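Local atomic coordinates of sensor protein KdpD (Escherichia coli, PDB entry 4Y2F), a protein that senses potassium-related signals as a sensor histidine kinase, of which the fragment here is the GAF domain, probably a regulatory module. Residues A22-S25 / E26-A30; Q118-L121 / E122-L126. All coordinates share one frame; numbering follows the deposited sequence.

Contact 1: A22-S25 / E26-A30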
# COMPACT_ATOMS: atom_id res chain seq x y z
N ALA A 22 13.24 -5.06 -5.29
CA ALA A 22 13.60 -4.32 -6.49
C ALA A 22 13.23 -5.10 -7.74
O ALA A 22 12.64 -4.55 -8.68
CB ALA A 22 15.09 -4.00 -6.47
N ALA A 23 13.56 -6.40 -7.78
CA ALA A 23 13.25 -7.20 -8.96
C ALA A 23 11.74 -7.29 -9.19
O ALA A 23 11.27 -7.11 -10.31
CB ALA A 23 13.85 -8.60 -8.82
N THR A 24 10.98 -7.54 -8.12
CA THR A 24 9.53 -7.59 -8.25
C THR A 24 8.97 -6.26 -8.72
O THR A 24 8.12 -6.21 -9.61
CB THR A 24 8.92 -7.96 -6.89
OG1 THR A 24 9.28 -9.29 -6.55
CG2 THR A 24 7.40 -7.84 -6.93
N SER A 25 9.43 -5.17 -8.12
CA SER A 25 8.93 -3.86 -8.52
C SER A 25 9.21 -3.58 -10.00
O SER A 25 8.34 -3.09 -10.72
CB SER A 25 9.51 -2.78 -7.61
OG SER A 25 9.22 -3.09 -6.25
N GLU A 26 10.41 -3.91 -10.47
CA GLU A 26 10.75 -3.68 -11.87
C GLU A 26 9.89 -4.53 -12.81
O GLU A 26 9.40 -4.02 -13.83
CB GLU A 26 12.25 -3.92 -12.09
CG GLU A 26 13.11 -2.88 -11.38
CD GLU A 26 14.59 -3.22 -11.35
OE1 GLU A 26 15.00 -4.21 -12.00
OE2 GLU A 26 15.35 -2.49 -10.67
N GLN A 27 9.66 -5.79 -12.47
CA GLN A 27 8.83 -6.66 -13.30
C GLN A 27 7.44 -6.07 -13.46
O GLN A 27 6.91 -5.96 -14.58
CB GLN A 27 8.75 -8.04 -12.65
CG GLN A 27 7.82 -9.04 -13.34
CD GLN A 27 7.69 -10.33 -12.56
OE1 GLN A 27 8.65 -11.10 -12.45
NE2 GLN A 27 6.51 -10.57 -12.01
N PHE A 28 6.83 -5.65 -12.36
CA PHE A 28 5.45 -5.20 -12.41
C PHE A 28 5.33 -3.79 -12.98
O PHE A 28 4.38 -3.49 -13.72
CB PHE A 28 4.80 -5.29 -11.03
CG PHE A 28 4.29 -6.65 -10.68
CD1 PHE A 28 2.97 -6.99 -10.95
CD2 PHE A 28 5.11 -7.60 -10.09
CE1 PHE A 28 2.49 -8.25 -10.65
CE2 PHE A 28 4.64 -8.87 -9.78
CZ PHE A 28 3.31 -9.19 -10.05
N ILE A 29 6.26 -2.90 -12.66
CA ILE A 29 6.19 -1.57 -13.24
C ILE A 29 6.41 -1.64 -14.75
O ILE A 29 5.72 -0.97 -15.53
CB ILE A 29 7.13 -0.59 -12.51
CG1 ILE A 29 6.62 -0.36 -11.08
CG2 ILE A 29 7.25 0.71 -13.27
CD1 ILE A 29 7.63 0.26 -10.13
N ALA A 30 7.34 -2.49 -15.19
CA ALA A 30 7.58 -2.69 -16.63
C ALA A 30 6.34 -3.17 -17.34
O ALA A 30 5.98 -2.65 -18.41
CB ALA A 30 8.68 -3.72 -16.86
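Thr24 and Phe28, one helical turn apart, run out from the helix next to one another in the same direction. The methyl branch does the touching: Thr24 CG2 rests 3.9 Å from Phe28 CD2, with CE2 a little farther off. The threonine torsion (chi1 -67°) sets OG1 beside the backbone N, where it bonds back along the helix to the carbonyl of Asp20, and thereby leaves CG2 anti to that N. The beta-branched residue thus meets two needs, its methyl meeting an aromatic ring while its hydroxyl is satisfied by the backbone. Phe28 also sets its ring edge against the main chain, with CD2 3.4 Å from Thr24 O in the ring plane. That same carbonyl takes the Phe28 N-H in a 3.1 Å bond from N to Thr24 O.

Next round the helix, Ser25 is small enough for the end of Ile29 to fold close to it. Ile29 CG1 comes within 3.2 Å of Ser25 O, and CD1 lies 4.4 Å from Ser25 CB. The buried Ser25 hydroxyl bonds to Ile21 O. Glu26 runs its aliphatic part past the preceding turn, CG 3.2 Å from Ala22 O, in an extended chain that carries OE2 to the backbone N-H of Val39.

Residues 22-30 belong to helix 18-33, which here packs against the antiparallel sheet through some residues and against helix 4-13 through others. Ala22, Glu26 and Ile29 face strand 35-42, whereas Thr24, Ser25 and Phe28 pack on helix 4-13, Phe28 reaching Glu7 and Met8.

Contact 2: Q118-L121 / E122-L126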
# COMPACT_ATOMS: atom_id res chain seq x y z
N GLN A 118 -0.48 8.32 -13.96
CA GLN A 118 0.34 8.87 -12.88
C GLN A 118 -0.23 8.55 -11.50
O GLN A 118 0.53 8.24 -10.58
CB GLN A 118 0.48 10.39 -13.05
CG GLN A 118 1.36 10.75 -14.25
CD GLN A 118 2.80 10.36 -14.00
OE1 GLN A 118 3.44 10.95 -13.12
NE2 GLN A 118 3.30 9.38 -14.73
N ARG A 119 -1.55 8.63 -11.34
CA ARG A 119 -2.13 8.33 -10.04
C ARG A 119 -1.96 6.85 -9.71
O ARG A 119 -1.66 6.50 -8.56
CB ARG A 119 -3.61 8.74 -10.01
CG ARG A 119 -3.79 10.26 -10.09
CD ARG A 119 -5.23 10.71 -9.85
NE ARG A 119 -6.18 10.22 -10.84
CZ ARG A 119 -6.53 10.86 -11.96
NH1 ARG A 119 -5.97 12.02 -12.27
NH2 ARG A 119 -7.41 10.32 -12.78
N LEU A 120 -2.10 5.97 -10.71
CA LEU A 120 -1.88 4.55 -10.48
C LEU A 120 -0.43 4.28 -10.12
O LEU A 120 -0.13 3.51 -9.18
CB LEU A 120 -2.30 3.73 -11.70
CG LEU A 120 -2.08 2.24 -11.51
CD1 LEU A 120 -2.97 1.70 -10.38
CD2 LEU A 120 -2.37 1.51 -12.80
N LEU A 121 0.50 4.93 -10.83
CA LEU A 121 1.92 4.72 -10.55
C LEU A 121 2.27 5.18 -9.15
O LEU A 121 3.09 4.55 -8.48
CB LEU A 121 2.75 5.45 -11.60
CG LEU A 121 4.28 5.33 -11.47
CD1 LEU A 121 4.74 3.89 -11.46
CD2 LEU A 121 4.93 6.11 -12.63
N GLU A 122 1.64 6.26 -8.67
CA GLU A 122 1.90 6.68 -7.30
C GLU A 122 1.49 5.61 -6.30
O GLU A 122 2.21 5.37 -5.31
CB GLU A 122 1.22 8.00 -7.00
CG GLU A 122 1.51 8.43 -5.58
CD GLU A 122 1.03 9.82 -5.29
OE1 GLU A 122 1.75 10.77 -5.65
OE2 GLU A 122 -0.06 9.94 -4.72
N THR A 123 0.37 4.95 -6.54
CA THR A 123 -0.05 3.88 -5.64
C THR A 123 0.95 2.73 -5.68
O THR A 123 1.28 2.16 -4.64
CB THR A 123 -1.44 3.38 -6.03
OG1 THR A 123 -2.36 4.49 -6.03
CG2 THR A 123 -1.93 2.35 -5.03
N PHE A 124 1.47 2.41 -6.87
CA PHE A 124 2.51 1.38 -6.96
C PHE A 124 3.72 1.76 -6.11
O PHE A 124 4.23 0.93 -5.34
CB PHE A 124 2.91 1.16 -8.42
CG PHE A 124 2.07 0.14 -9.13
CD1 PHE A 124 0.73 0.39 -9.42
CD2 PHE A 124 2.61 -1.07 -9.53
CE1 PHE A 124 -0.04 -0.55 -10.07
CE2 PHE A 124 1.85 -2.02 -10.19
CZ PHE A 124 0.52 -1.76 -10.45
N THR A 125 4.22 2.99 -6.23
CA THR A 125 5.41 3.36 -5.47
C THR A 125 5.15 3.34 -3.97
O THR A 125 6.07 3.07 -3.19
CB THR A 125 5.96 4.73 -5.90
OG1 THR A 125 5.03 5.77 -5.58
CG2 THR A 125 6.27 4.75 -7.39
N LEU A 126 3.91 3.60 -3.54
CA LEU A 126 3.59 3.52 -2.12
C LEU A 126 3.69 2.08 -1.62
O LEU A 126 4.22 1.83 -0.54
CB LEU A 126 2.19 4.08 -1.89
CG LEU A 126 1.62 4.02 -0.49
CD1 LEU A 126 2.58 4.68 0.51
CD2 LEU A 126 0.30 4.74 -0.50
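The Phe124 ring receives Leu120 at its edge, with Leu120 CD1 lying in the ring plane 3.7 Å from CE1. Leu120 CG is equally close to CE1, and the two side chains cross obliquely. Leu120 gets there because CG stands anti to its backbone N (chi1 180°), running beside its own carbonyl carbon. The ring edge also lies close to the main chain, Phe124 CD1 being 3.2 Å from Leu120 O, the carbonyl that accepts the Phe124 N-H. Outside 118-126, Phe33 meets Phe124 in an edge-to-face arrangement.

Leu121 touches Phe124 more loosely, through CD1 at 4.5 Å from CB, while its CD1 also lies 4.4 Å from the Thr125 methyl CG2. Apolar side chains suit both buried places: Leu121 has Leu90 and Phe33 beside it, and Phe124 has Leu5, Met8 and Phe33. Thr125 serves both polarities: OG1, held between its backbone N and carbonyl carbon (chi1 66°), bonds to Glu122 O at 2.9 Å, which satisfies this buried hydroxyl within the helix, and CG2 is left for apolar packing. Glu122 O also takes the Leu126 N-H and so has two donors.

These residues lie on helix 115-142, which meets the rest of the domain through some side chains and the second subunit through others. Phe124 packs on helix 4-13, Asp4 included, and on Thr32 of helix 18-33. Leu121 and Thr125 lie on strand 88-94, while Thr123 and Leu126 face Thr123 and Leu127 of the second subunit.

How the contacts relate
Contacts 1 and 2 are short runs, each of about two and a half turns, on two different helices, 18-33 and 115-142, within one GAF domain. Their centres are about 13 Å apart, and their nearest atoms come to about 4 Å without touching. What joins them is shared neighbours: Met8 of helix 4-13 packs on the aromatic ring of each, Phe28 and Phe124. Farther along helix 18-33, Phe33 and Thr32 reach contact 2. Each also leans on the sheet, contact 1 on strand 35-42 and contact 2 on strand 88-94. They differ in one respect: 122-126 reaches the second subunit, including its Tyr6, whereas no other chain of the assembly touches contact 1.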